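PDB 6BEV: thiosulfate sulfurtransferase/rhodanese-like domain-containing protein 1 from Homo sapiens, which transfers sulfur from thiosulfate to glutathione, producing S-sulfanylglutathione, a central intermediate of hydrogen sulfide metabolism. Local coordinates for residues Pro30-Leu35 with Arg128-Lys133; Ala54-Gly59 with Val96-Met101; Leu61-Ser66 with Ala77-Leu82; Ser70-Glu75 with Arg113-Thr118. All coordinates share one frame; numbering follows the deposited sequence.

Interaction 1: Pro30-Leu35 with Arg128-Lys133; sequences PELRSL and REWLEK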
loop_
_atom_site.group_PDB
_atom_site.type_symbol
_atom_site.label_atom_id
_atom_site.label_comp_id
_atom_site.label_asym_id
_atom_site.label_seq_id
_atom_site.Cartn_x
_atom_site.Cartn_y
_atom_site.Cartn_z
ATOM N N PRO A 30 -14.008 4.398 -4.928
ATOM C CA PRO A 30 -14.528 5.730 -4.584
ATOM C C PRO A 30 -14.003 6.242 -3.256
ATOM O O PRO A 30 -13.652 7.423 -3.145
ATOM C CB PRO A 30 -16.049 5.531 -4.605
ATOM C CG PRO A 30 -16.273 4.373 -5.516
ATOM C CD PRO A 30 -15.096 3.466 -5.287
ATOM N N GLU A 31 -13.930 5.388 -2.237
ATOM C CA GLU A 31 -13.396 5.843 -0.960
ATOM C C GLU A 31 -11.926 6.186 -1.096
ATOM O O GLU A 31 -11.472 7.208 -0.570
ATOM C CB GLU A 31 -13.598 4.793 0.130
ATOM C CG GLU A 31 -13.175 5.348 1.485
ATOM C CD GLU A 31 -13.194 4.362 2.641
ATOM O OE1 GLU A 31 -13.612 3.195 2.480
ATOM O OE2 GLU A 31 -12.742 4.766 3.732
ATOM N N LEU A 32 -11.168 5.341 -1.788
ATOM C CA LEU A 32 -9.747 5.600 -1.963
ATOM C C LEU A 32 -9.512 6.940 -2.650
ATOM O O LEU A 32 -8.639 7.710 -2.233
ATOM C CB LEU A 32 -9.116 4.474 -2.768
ATOM C CG LEU A 32 -7.622 4.605 -3.089
ATOM C CD1 LEU A 32 -6.807 4.778 -1.809
ATOM C CD2 LEU A 32 -7.137 3.415 -3.894
ATOM N N ARG A 33 -10.277 7.243 -3.701
ATOM C CA ARG A 33 -10.077 8.511 -4.400
ATOM C C ARG A 33 -10.298 9.689 -3.465
ATOM O O ARG A 33 -9.554 10.674 -3.513
ATOM C CB ARG A 33 -10.990 8.591 -5.617
ATOM C CG ARG A 33 -10.523 7.734 -6.780
ATOM C CD ARG A 33 -11.606 7.615 -7.809
ATOM N NE ARG A 33 -11.133 7.076 -9.083
ATOM C CZ ARG A 33 -11.940 6.686 -10.059
ATOM N NH1 ARG A 33 -13.246 6.707 -9.865
ATOM N NH2 ARG A 33 -11.447 6.236 -11.202
ATOM N N SER A 34 -11.305 9.615 -2.595
ATOM C CA SER A 34 -11.534 10.729 -1.680
ATOM C C SER A 34 -10.467 10.804 -0.599
ATOM O O SER A 34 -10.087 11.902 -0.181
ATOM C CB SER A 34 -12.924 10.650 -1.074
ATOM O OG SER A 34 -13.886 10.868 -2.086
ATOM N N LEU A 35 -9.971 9.659 -0.127
ATOM C CA LEU A 35 -8.898 9.693 0.860
ATOM C C LEU A 35 -7.624 10.278 0.267
ATOM O O LEU A 35 -6.871 10.979 0.952
ATOM C CB LEU A 35 -8.644 8.285 1.417
ATOM C CG LEU A 35 -9.753 7.701 2.288
ATOM C CD1 LEU A 35 -9.538 6.211 2.482
ATOM C CD2 LEU A 35 -9.809 8.403 3.638
ATOM N N ARG A 128 -5.253 -2.976 -12.029
ATOM C CA ARG A 128 -6.002 -3.111 -13.278
ATOM C C ARG A 128 -7.322 -2.351 -13.222
ATOM O O ARG A 128 -7.713 -1.727 -14.207
ATOM C CB ARG A 128 -6.224 -4.569 -13.661
ATOM C CG ARG A 128 -4.997 -5.283 -14.177
ATOM C CD ARG A 128 -5.312 -6.747 -14.387
ATOM N NE ARG A 128 -4.126 -7.545 -14.665
ATOM C CZ ARG A 128 -4.048 -8.850 -14.442
ATOM N NH1 ARG A 128 -5.077 -9.504 -13.909
ATOM N NH2 ARG A 128 -2.926 -9.499 -14.719
ATOM N N GLU A 129 -8.020 -2.370 -12.072
ATOM C CA GLU A 129 -9.235 -1.564 -11.955
ATOM C C GLU A 129 -8.903 -0.090 -11.993
ATOM O O GLU A 129 -9.612 0.684 -12.643
ATOM C CB GLU A 129 -10.025 -1.868 -10.685
ATOM C CG GLU A 129 -11.268 -0.952 -10.540
ATOM C CD GLU A 129 -12.058 -1.229 -9.283
ATOM O OE1 GLU A 129 -11.664 -0.736 -8.196
ATOM O OE2 GLU A 129 -13.076 -1.947 -9.375
ATOM N N TRP A 130 -7.833 0.312 -11.307
ATOM C CA TRP A 130 -7.414 1.701 -11.357
ATOM C C TRP A 130 -7.289 2.162 -12.808
ATOM O O TRP A 130 -7.750 3.242 -13.183
ATOM C CB TRP A 130 -6.080 1.834 -10.626
ATOM C CG TRP A 130 -5.639 3.220 -10.558
ATOM C CD1 TRP A 130 -4.831 3.885 -11.450
ATOM C CD2 TRP A 130 -6.003 4.159 -9.568
ATOM N NE1 TRP A 130 -4.681 5.184 -11.058
ATOM C CE2 TRP A 130 -5.397 5.383 -9.910
ATOM C CE3 TRP A 130 -6.775 4.083 -8.403
ATOM C CZ2 TRP A 130 -5.514 6.517 -9.115
ATOM C CZ3 TRP A 130 -6.905 5.226 -7.621
ATOM C CH2 TRP A 130 -6.279 6.425 -7.986
ATOM N N LEU A 131 -6.625 1.353 -13.630
ATOM C CA LEU A 131 -6.423 1.706 -15.030
ATOM C C LEU A 131 -7.730 1.700 -15.814
ATOM O O LEU A 131 -7.901 2.503 -16.737
ATOM C CB LEU A 131 -5.446 0.721 -15.670
ATOM C CG LEU A 131 -3.995 0.807 -15.198
ATOM C CD1 LEU A 131 -3.245 -0.395 -15.722
ATOM C CD2 LEU A 131 -3.335 2.100 -15.651
ATOM N N GLU A 132 -8.642 0.786 -15.460
ATOM C CA GLU A 132 -9.925 0.623 -16.137
ATOM C C GLU A 132 -10.860 1.790 -15.866
ATOM O O GLU A 132 -11.659 2.167 -16.734
ATOM C CB GLU A 132 -10.561 -0.661 -15.609
ATOM C CG GLU A 132 -11.957 -0.971 -16.110
ATOM C CD GLU A 132 -12.665 -1.979 -15.218
ATOM O OE1 GLU A 132 -13.771 -2.416 -15.595
ATOM O OE2 GLU A 132 -12.127 -2.321 -14.139
ATOM N N LYS A 133 -10.811 2.340 -14.656
ATOM C CA LYS A 133 -11.717 3.399 -14.235
ATOM C C LYS A 133 -11.091 4.785 -14.324
ATOM O O LYS A 133 -11.762 5.774 -14.007
ATOM C CB LYS A 133 -12.184 3.144 -12.801
ATOM C CG LYS A 133 -12.793 1.775 -12.550
ATOM C CD LYS A 133 -14.216 1.640 -13.033
ATOM C CE LYS A 133 -14.837 0.388 -12.417
ATOM N NZ LYS A 133 -16.275 0.238 -12.735
HETATM O O HOH W 1 -8.946 5.115 -11.294
HETATM O O HOH W 2 -14.040 6.832 -13.050
#
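Arg33 reaches from helix 29-38 to the last turn of helix 126-133, where it meets Lys133, while Leu32 beside it packs on Trp130. The local axes are 12.7 Å apart and nearly perpendicular (signed crossing angle -81°), so long side chains must span the gap. The polar part is carried by the Arg33 guanidinium. NH2 donates to Lys133 O over 2.9 Å, and the bond is bent, with an N-H...O angle of 131°. That oxygen lies close to the guanidinium plane, yet the donor stands well above the carbonyl plane of Lys133, away from the lone-pair directions. Two waters reinforce the link. Water 1 accepts from Arg33 NH2 at 2.7 Å and donates to Trp130 O; the same water sits over the middle of one face of the Trp130 ring. Water 2 donates to Lys133 O at 2.7 Å and accepts a longer bond of 3.3 Å from Arg33 NH1. The Arg33 chain runs extended from CG to NE, which gives it the length for this reach. The apolar part is thin: Leu32 CD2 comes to 4.2 Å from Trp130 CZ3, obliquely to the ring, and the two side chains run roughly perpendicular. Leu29 and Leu36 of helix 29-38 also touch Trp130. Because the arginine binds one carbonyl directly and another through a water, its charge probably complements the partial negative charge gathered at the C-terminal turn of the helix, and Lys133 O is held by both the guanidinium and water 2.

Interaction 2: Ala54-Gly59 with Val96-Met101; sequences AGTIPG and VFFCQM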
loop_
_atom_site.group_PDB
_atom_site.type_symbol
_atom_site.label_atom_id
_atom_site.label_comp_id
_atom_site.label_asym_id
_atom_site.label_seq_id
_atom_site.Cartn_x
_atom_site.Cartn_y
_atom_site.Cartn_z
ATOM N N ALA A 54 7.306 0.323 -14.042
ATOM C CA ALA A 54 6.638 0.502 -15.320
ATOM C C ALA A 54 5.351 1.299 -15.209
ATOM O O ALA A 54 4.726 1.597 -16.227
ATOM C CB ALA A 54 6.341 -0.852 -15.942
ATOM N N GLY A 55 4.945 1.639 -14.004
ATOM C CA GLY A 55 3.754 2.418 -13.802
ATOM C C GLY A 55 3.063 1.939 -12.558
ATOM O O GLY A 55 2.999 0.736 -12.298
ATOM N N THR A 56 2.520 2.881 -11.805
ATOM C CA THR A 56 1.870 2.586 -10.541
ATOM C C THR A 56 0.730 3.576 -10.349
ATOM O O THR A 56 0.476 4.438 -11.195
ATOM C CB THR A 56 2.899 2.629 -9.400
ATOM O OG1 THR A 56 2.315 2.132 -8.194
ATOM C CG2 THR A 56 3.413 4.053 -9.139
ATOM N N ILE A 57 0.011 3.421 -9.249
ATOM C CA ILE A 57 -0.965 4.439 -8.865
ATOM C C ILE A 57 -0.200 5.670 -8.396
ATOM O O ILE A 57 0.722 5.547 -7.562
ATOM C CB ILE A 57 -1.905 3.906 -7.778
ATOM C CG1 ILE A 57 -2.667 2.673 -8.298
ATOM C CG2 ILE A 57 -2.861 4.981 -7.318
ATOM C CD1 ILE A 57 -3.642 2.031 -7.325
ATOM N N PRO A 58 -0.522 6.857 -8.908
ATOM C CA PRO A 58 0.245 8.050 -8.542
ATOM C C PRO A 58 0.397 8.179 -7.040
ATOM O O PRO A 58 -0.568 8.025 -6.286
ATOM C CB PRO A 58 -0.591 9.185 -9.138
ATOM C CG PRO A 58 -1.180 8.573 -10.370
ATOM C CD PRO A 58 -1.532 7.159 -9.939
ATOM N N GLY A 59 1.633 8.422 -6.603
ATOM C CA GLY A 59 1.941 8.596 -5.205
ATOM C C GLY A 59 2.298 7.328 -4.460
ATOM O O GLY A 59 2.739 7.407 -3.310
ATOM N N VAL A 96 -2.915 1.824 2.556
ATOM C CA VAL A 96 -3.594 1.088 1.496
ATOM C C VAL A 96 -2.569 0.341 0.653
ATOM O O VAL A 96 -1.707 0.952 0.010
ATOM C CB VAL A 96 -4.447 2.028 0.633
ATOM C CG1 VAL A 96 -5.074 1.257 -0.509
ATOM C CG2 VAL A 96 -5.510 2.703 1.485
ATOM N N PHE A 97 -2.693 -0.983 0.630
ATOM C CA PHE A 97 -1.818 -1.864 -0.131
ATOM C C PHE A 97 -2.539 -2.335 -1.386
ATOM O O PHE A 97 -3.763 -2.529 -1.379
ATOM C CB PHE A 97 -1.419 -3.067 0.744
ATOM C CG PHE A 97 -0.664 -2.658 1.975
ATOM C CD1 PHE A 97 -1.324 -2.300 3.144
ATOM C CD2 PHE A 97 0.725 -2.581 1.952
ATOM C CE1 PHE A 97 -0.608 -1.877 4.248
ATOM C CE2 PHE A 97 1.431 -2.158 3.057
ATOM C CZ PHE A 97 0.763 -1.812 4.196
ATOM N N PHE A 98 -1.774 -2.551 -2.463
ATOM C CA PHE A 98 -2.387 -3.065 -3.682
ATOM C C PHE A 98 -1.353 -3.767 -4.555
ATOM O O PHE A 98 -0.169 -3.429 -4.550
ATOM C CB PHE A 98 -3.063 -1.940 -4.493
ATOM C CG PHE A 98 -2.099 -0.951 -5.090
ATOM C CD1 PHE A 98 -1.612 -1.083 -6.392
ATOM C CD2 PHE A 98 -1.658 0.123 -4.342
ATOM C CE1 PHE A 98 -0.693 -0.164 -6.897
ATOM C CE2 PHE A 98 -0.743 1.043 -4.857
ATOM C CZ PHE A 98 -0.266 0.902 -6.131
ATOM N N CYS A 99 -1.846 -4.688 -5.386
ATOM C CA CYS A 99 -1.068 -5.223 -6.504
ATOM C C CYS A 99 -1.851 -4.960 -7.793
ATOM O O CYS A 99 -2.603 -3.985 -7.846
ATOM C CB CYS A 99 -0.712 -6.696 -6.293
ATOM S SG CYS A 99 -2.145 -7.789 -6.240
ATOM N N GLN A 100 -1.694 -5.768 -8.851
ATOM C CA GLN A 100 -2.451 -5.512 -10.084
ATOM C C GLN A 100 -3.800 -6.224 -10.125
ATOM O O GLN A 100 -4.654 -5.828 -10.916
ATOM C CB GLN A 100 -1.636 -5.804 -11.363
ATOM C CG GLN A 100 -1.645 -7.245 -11.903
ATOM C CD GLN A 100 -0.812 -8.215 -11.070
ATOM O OE1 GLN A 100 -0.703 -8.103 -9.840
ATOM N NE2 GLN A 100 -0.205 -9.179 -11.746
ATOM N N MET A 101 -4.014 -7.241 -9.280
ATOM C CA MET A 101 -5.253 -8.015 -9.339
ATOM C C MET A 101 -5.800 -8.452 -7.983
ATOM O O MET A 101 -6.856 -9.100 -7.951
ATOM C CB MET A 101 -5.116 -9.211 -10.310
ATOM C CG MET A 101 -3.950 -10.148 -10.045
ATOM S SD MET A 101 -4.160 -11.205 -8.605
ATOM C CE MET A 101 -5.567 -12.192 -9.096
#
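Phe98 closes strand 95-98 of the rhodanese sheet immediately before Cys99, the persulfide-forming residue of the active site, and its ring packs against Ile57 and Thr56 in the loop between helix 49-53 and strand 61-62. The evidence for a true face contact is the position of Ile57 CD1, 3.6 Å from the ring centroid and only 8° off the normal: a CH-pi interaction almost centred on the ring. Ile57 CG1 follows, 3.7 Å from Phe98 CZ, and the two side chains lie alongside, pointing opposite ways. Thr56 approaches differently, with OG1 in the ring plane at the edge, 3.5 Å from Phe98 CZ. This hydroxyl gets its polar partner elsewhere, in a hydrogen bond with Asp45 OD2. Phe98 holds its CG between the backbone N and the carbonyl carbon (chi1 68°), which swings the ring across to the loop. With an alanine here the ring is gone, which is likely to leave Ile57 CD1 without its aromatic face and open a gap between the loop and the strand. Just past the strand, Met101 N makes a weak hydrogen bond to Cys99 SG, 3.6 Å long and directed at 160°, while the Cys99 side chain touches Arg47 and Arg104. Among the surrounding elements, strand 42-45 runs beside Phe98, bonding to its backbone through Phe44 and touching its side chain with Leu43 and Asp45; Ile57 in turn meets Tyr127 of helix 126-133.

Interaction 3: Leu61-Ser66 with Ala77-Leu82; sequences LNIPVS and AAFQAL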
loop_
_atom_site.group_PDB
_atom_site.type_symbol
_atom_site.label_atom_id
_atom_site.label_comp_id
_atom_site.label_asym_id
_atom_site.label_seq_id
_atom_site.Cartn_x
_atom_site.Cartn_y
_atom_site.Cartn_z
ATOM N N LEU A 61 4.142 4.171 -2.903
ATOM C CA LEU A 61 5.483 3.723 -2.555
ATOM C C LEU A 61 5.594 2.233 -2.845
ATOM O O LEU A 61 4.746 1.456 -2.404
ATOM C CB LEU A 61 5.719 3.959 -1.064
ATOM C CG LEU A 61 7.071 3.492 -0.551
ATOM C CD1 LEU A 61 8.200 4.267 -1.202
ATOM C CD2 LEU A 61 7.125 3.623 0.957
ATOM N N ASN A 62 6.637 1.823 -3.564
ATOM C CA ASN A 62 6.811 0.412 -3.895
ATOM C C ASN A 62 7.541 -0.305 -2.761
ATOM O O ASN A 62 8.728 -0.059 -2.513
ATOM C CB ASN A 62 7.579 0.304 -5.205
ATOM C CG ASN A 62 7.830 -1.130 -5.664
ATOM O OD1 ASN A 62 8.856 -1.402 -6.268
ATOM N ND2 ASN A 62 6.905 -2.034 -5.397
ATOM N N ILE A 63 6.821 -1.194 -2.081
ATOM C CA ILE A 63 7.413 -2.151 -1.149
ATOM C C ILE A 63 6.930 -3.515 -1.599
ATOM O O ILE A 63 5.808 -3.929 -1.250
ATOM C CB ILE A 63 7.038 -1.925 0.322
ATOM C CG1 ILE A 63 7.328 -0.490 0.747
ATOM C CG2 ILE A 63 7.808 -2.922 1.171
ATOM C CD1 ILE A 63 6.943 -0.180 2.182
ATOM N N PRO A 64 7.711 -4.230 -2.403
ATOM C CA PRO A 64 7.279 -5.562 -2.840
ATOM C C PRO A 64 6.861 -6.406 -1.643
ATOM O O PRO A 64 7.454 -6.333 -0.560
ATOM C CB PRO A 64 8.533 -6.126 -3.513
ATOM C CG PRO A 64 9.245 -4.918 -4.042
ATOM C CD PRO A 64 9.016 -3.858 -2.984
ATOM N N VAL A 65 5.845 -7.244 -1.854
ATOM C CA VAL A 65 5.327 -8.018 -0.734
ATOM C C VAL A 65 6.421 -8.872 -0.094
ATOM O O VAL A 65 6.424 -9.065 1.122
ATOM C CB VAL A 65 4.075 -8.817 -1.147
ATOM C CG1 VAL A 65 4.409 -9.910 -2.160
ATOM C CG2 VAL A 65 3.364 -9.365 0.093
ATOM N N SER A 66 7.384 -9.358 -0.883
ATOM C CA SER A 66 8.480 -10.152 -0.336
ATOM C C SER A 66 9.426 -9.345 0.548
ATOM O O SER A 66 10.199 -9.939 1.308
ATOM C CB SER A 66 9.288 -10.778 -1.468
ATOM O OG SER A 66 9.801 -9.775 -2.330
ATOM N N ALA A 77 14.951 4.738 10.658
ATOM C CA ALA A 77 15.986 5.322 9.811
ATOM C C ALA A 77 16.394 4.369 8.694
ATOM O O ALA A 77 16.748 4.820 7.595
ATOM C CB ALA A 77 17.199 5.732 10.644
ATOM N N ALA A 78 16.352 3.061 8.948
ATOM C CA ALA A 78 16.663 2.095 7.899
ATOM C C ALA A 78 15.579 2.074 6.830
ATOM O O ALA A 78 15.876 1.945 5.636
ATOM C CB ALA A 78 16.836 0.710 8.514
ATOM N N PHE A 79 14.323 2.210 7.242
ATOM C CA PHE A 79 13.230 2.314 6.285
ATOM C C PHE A 79 13.403 3.551 5.402
ATOM O O PHE A 79 13.280 3.487 4.173
ATOM C CB PHE A 79 11.904 2.355 7.053
ATOM C CG PHE A 79 10.683 2.376 6.165
ATOM C CD1 PHE A 79 10.319 3.529 5.469
ATOM C CD2 PHE A 79 9.879 1.252 6.024
ATOM C CE1 PHE A 79 9.204 3.557 4.664
ATOM C CE2 PHE A 79 8.747 1.284 5.212
ATOM C CZ PHE A 79 8.412 2.438 4.532
ATOM N N GLN A 80 13.702 4.691 6.019
ATOM C CA GLN A 80 13.904 5.910 5.248
ATOM C C GLN A 80 15.044 5.734 4.253
ATOM O O GLN A 80 14.957 6.177 3.102
ATOM C CB GLN A 80 14.188 7.060 6.215
ATOM C CG GLN A 80 14.565 8.381 5.579
ATOM C CD GLN A 80 13.429 9.060 4.863
ATOM O OE1 GLN A 80 12.350 9.255 5.424
ATOM N NE2 GLN A 80 13.678 9.463 3.625
ATOM N N ALA A 81 16.139 5.109 4.689
ATOM C CA ALA A 81 17.272 4.912 3.790
ATOM C C ALA A 81 16.877 4.063 2.582
ATOM O O ALA A 81 17.217 4.392 1.439
ATOM C CB ALA A 81 18.435 4.274 4.533
ATOM N N LEU A 82 16.189 2.944 2.813
ATOM C CA LEU A 82 15.926 2.026 1.709
ATOM C C LEU A 82 14.819 2.534 0.797
ATOM O O LEU A 82 14.915 2.400 -0.428
ATOM C CB LEU A 82 15.579 0.641 2.242
ATOM C CG LEU A 82 15.426 -0.459 1.196
ATOM C CD1 LEU A 82 16.633 -0.558 0.270
ATOM C CD2 LEU A 82 15.154 -1.775 1.870
#
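Phe79 turns its ring inward from helix 76-83 by placing CG opposite the backbone N (chi1 -176°), and Ile63 meets it with a side chain whose CG1 lies opposite the carbonyl carbon and whose chain is fully extended to CD1 (chi2 178°). That puts CD1 at the tip of the side chain, against the ring. It lies about equally far from Phe79 CZ and CE2, at 3.8 Å, oblique to the ring, with the side chains roughly perpendicular. Leu61 comes from the direction opposite to Phe79 and offers CD2 to CZ at 4.0 Å. Both methyls approach obliquely, so the evidence supports ordinary apolar contact converging on CZ. Leu61 and Ile63 are two residues apart and direct their CB atoms to the same side of the chain; Asn62 between them points the other way, where its ND2 is hydrogen-bonded to the carbonyls of Asp45 and Arg47. With 90 Å² buried in all, the aromatic ring is the main bridge between the two segments. Around them, strand 61-62 is an outermost strand of the parallel sheet and pairs with strand 42-45, whose Phe44 touches both Leu61 and Ile63. On the helix side, the Phe79 ring meets that of Tyr83, with planes at about 50°, and also packs on Lys87 and Pro88 of the following loop.

Interaction 4: Ser70-Glu75 with Arg113-Thr118; sequences SALQME and RSLGYT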
loop_
_atom_site.group_PDB
_atom_site.type_symbol
_atom_site.label_atom_id
_atom_site.label_comp_id
_atom_site.label_asym_id
_atom_site.label_seq_id
_atom_site.Cartn_x
_atom_site.Cartn_y
_atom_site.Cartn_z
ATOM N N SER A 70 10.179 -7.297 6.315
ATOM C CA SER A 70 11.400 -6.640 6.749
ATOM C C SER A 70 11.223 -5.130 6.814
ATOM O O SER A 70 11.753 -4.484 7.724
ATOM C CB SER A 70 12.573 -7.046 5.860
ATOM O OG SER A 70 12.421 -6.552 4.552
ATOM N N ALA A 71 10.470 -4.545 5.873
ATOM C CA ALA A 71 10.224 -3.104 5.916
ATOM C C ALA A 71 9.475 -2.692 7.179
ATOM O O ALA A 71 9.759 -1.641 7.766
ATOM C CB ALA A 71 9.434 -2.667 4.677
ATOM N N LEU A 72 8.468 -3.466 7.574
ATOM C CA LEU A 72 7.705 -3.126 8.766
ATOM C C LEU A 72 8.462 -3.448 10.045
ATOM O O LEU A 72 8.136 -2.887 11.092
ATOM C CB LEU A 72 6.340 -3.820 8.741
ATOM C CG LEU A 72 5.438 -3.401 7.585
ATOM C CD1 LEU A 72 4.146 -4.210 7.611
ATOM C CD2 LEU A 72 5.125 -1.903 7.611
ATOM N N GLN A 73 9.465 -4.320 9.984
ATOM C CA GLN A 73 10.254 -4.661 11.164
ATOM C C GLN A 73 11.470 -3.772 11.340
ATOM O O GLN A 73 11.983 -3.669 12.464
ATOM C CB GLN A 73 10.733 -6.116 11.081
ATOM C CG GLN A 73 9.633 -7.155 11.105
ATOM C CD GLN A 73 9.175 -7.541 12.504
ATOM O OE1 GLN A 73 9.453 -6.856 13.505
ATOM N NE2 GLN A 73 8.471 -8.652 12.588
ATOM N N MET A 74 11.982 -3.161 10.278
ATOM C CA MET A 74 13.258 -2.475 10.388
ATOM C C MET A 74 13.094 -1.131 11.088
ATOM O O MET A 74 12.002 -0.568 11.184
ATOM C CB MET A 74 13.922 -2.313 9.016
ATOM C CG MET A 74 13.196 -1.389 8.050
ATOM S SD MET A 74 14.055 -1.108 6.482
ATOM C CE MET A 74 13.949 -2.726 5.641
ATOM N N GLU A 75 14.206 -0.625 11.609
ATOM C CA GLU A 75 14.146 0.637 12.316
ATOM C C GLU A 75 13.750 1.778 11.373
ATOM O O GLU A 75 14.035 1.741 10.165
ATOM C CB GLU A 75 15.487 0.926 12.976
ATOM C CG GLU A 75 15.845 -0.092 14.069
ATOM C CD GLU A 75 14.796 -0.154 15.163
ATOM O OE1 GLU A 75 14.500 0.903 15.745
ATOM O OE2 GLU A 75 14.251 -1.248 15.423
ATOM N N ARG A 113 -1.483 -6.126 9.069
ATOM C CA ARG A 113 -2.376 -6.232 10.215
ATOM C C ARG A 113 -1.787 -7.147 11.282
ATOM O O ARG A 113 -1.902 -6.862 12.476
ATOM C CB ARG A 113 -3.757 -6.727 9.785
ATOM C CG ARG A 113 -4.518 -5.683 9.019
ATOM C CD ARG A 113 -5.989 -5.856 9.005
ATOM N NE ARG A 113 -6.577 -4.608 8.558
ATOM C CZ ARG A 113 -7.812 -4.224 8.830
ATOM N NH1 ARG A 113 -8.617 -4.992 9.561
ATOM N NH2 ARG A 113 -8.243 -3.063 8.363
ATOM N N SER A 114 -1.162 -8.251 10.871
ATOM C CA SER A 114 -0.636 -9.220 11.828
ATOM C C SER A 114 0.506 -8.659 12.655
ATOM O O SER A 114 0.813 -9.215 13.722
ATOM C CB SER A 114 -0.184 -10.498 11.119
ATOM O OG SER A 114 1.085 -10.375 10.511
ATOM N N LEU A 115 1.158 -7.601 12.179
ATOM C CA LEU A 115 2.240 -6.936 12.887
ATOM C C LEU A 115 1.762 -5.724 13.666
ATOM O O LEU A 115 2.586 -5.011 14.258
ATOM C CB LEU A 115 3.363 -6.573 11.917
ATOM C CG LEU A 115 4.062 -7.775 11.273
ATOM C CD1 LEU A 115 5.045 -7.310 10.213
ATOM C CD2 LEU A 115 4.763 -8.648 12.297
ATOM N N GLY A 116 0.450 -5.500 13.711
ATOM C CA GLY A 116 -0.131 -4.468 14.536
ATOM C C GLY A 116 -0.590 -3.222 13.807
ATOM O O GLY A 116 -1.062 -2.286 14.465
ATOM N N TYR A 117 -0.492 -3.177 12.474
ATOM C CA TYR A 117 -0.906 -2.000 11.704
ATOM C C TYR A 117 -2.402 -2.086 11.448
ATOM O O TYR A 117 -2.865 -2.585 10.419
ATOM C CB TYR A 117 -0.101 -1.883 10.413
ATOM C CG TYR A 117 1.358 -1.587 10.671
ATOM C CD1 TYR A 117 2.248 -2.609 11.002
ATOM C CD2 TYR A 117 1.848 -0.293 10.647
ATOM C CE1 TYR A 117 3.571 -2.350 11.284
ATOM C CE2 TYR A 117 3.177 -0.028 10.921
ATOM C CZ TYR A 117 4.037 -1.056 11.245
ATOM O OH TYR A 117 5.351 -0.785 11.520
ATOM N N THR A 118 -3.167 -1.565 12.402
ATOM C CA THR A 118 -4.620 -1.685 12.361
ATOM C C THR A 118 -5.240 -0.875 11.231
ATOM O O THR A 118 -6.410 -1.110 10.892
ATOM C CB THR A 118 -5.232 -1.238 13.688
ATOM O OG1 THR A 118 -4.809 0.094 13.980
ATOM C CG2 THR A 118 -4.808 -2.141 14.828
HETATM O O HOH W 3 6.444 -2.168 13.496
#
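Leu72, near the C-terminal end of helix 65-73, packs on Leu115 and Tyr117, which lie either side of Gly116 in the Schellman motif that ends helix 103-114. In the first shell Leu72 CD2 lies over one face of the Tyr117 ring, 4.2 Å from its centroid and 22° off the normal, a CH-pi contact displaced toward the CZ side of the ring (CD2 to CZ 3.9 Å). Leu72 CB faces Leu115 CD1 at 4.0 Å. The other Leu115 methyl, CD2, lies 3.7 Å from Gln73 NE2, a van der Waals contact on the more exposed flank; the bend of the Gln73 chain at chi2 (-85°) brings the amide round to it. Polar atoms join the same patch through water 3, which donates to Leu72 O at 3.0 Å and is hydrogen-bonded to Tyr117 OH at 2.6 Å. A phenylalanine in place of Tyr117 lacks the hydroxyl, which would probably leave water 3 without that partner and break the water bridge to Leu72 O. Leu72 O has a further donor, Lys87 NZ, which also bonds Met74 O. In the next shell, the Schellman turn sets Leu115 and Tyr117 in place: Tyr117 N points back to Ala112 O and Gly116 N to Arg113 O, while the positive phi of Gly116, 104°, would press any CB against the preceding carbonyl oxygen. Beyond the turn, Thr118 O sits 3.6 Å above the plane of the Arg113 guanidinium, nearer its border than its middle.

In the fold
From the N terminus, helix 29-38 is rejoined only by the last helix, 126-133, in interaction 1, so this outermost closure encloses the other three. The loop 54-59 then meets strand 95-98 in interaction 2, and the chain between these two segments holds the short closure of interaction 3, from strand 61-62 to helix 76-83. Interaction 4 starts within both and ends on 113-118, so it crosses interactions 2 and 3. Interactions 1 and 2 touch, with Trp130 packing on Ile57 and Pro58; interactions 3 and 4 touch where Phe79 meets Ala71 and Met74. Interactions 2 and 3 reach the sheet, while 1 and 4 join helical elements at opposite sides of the centre.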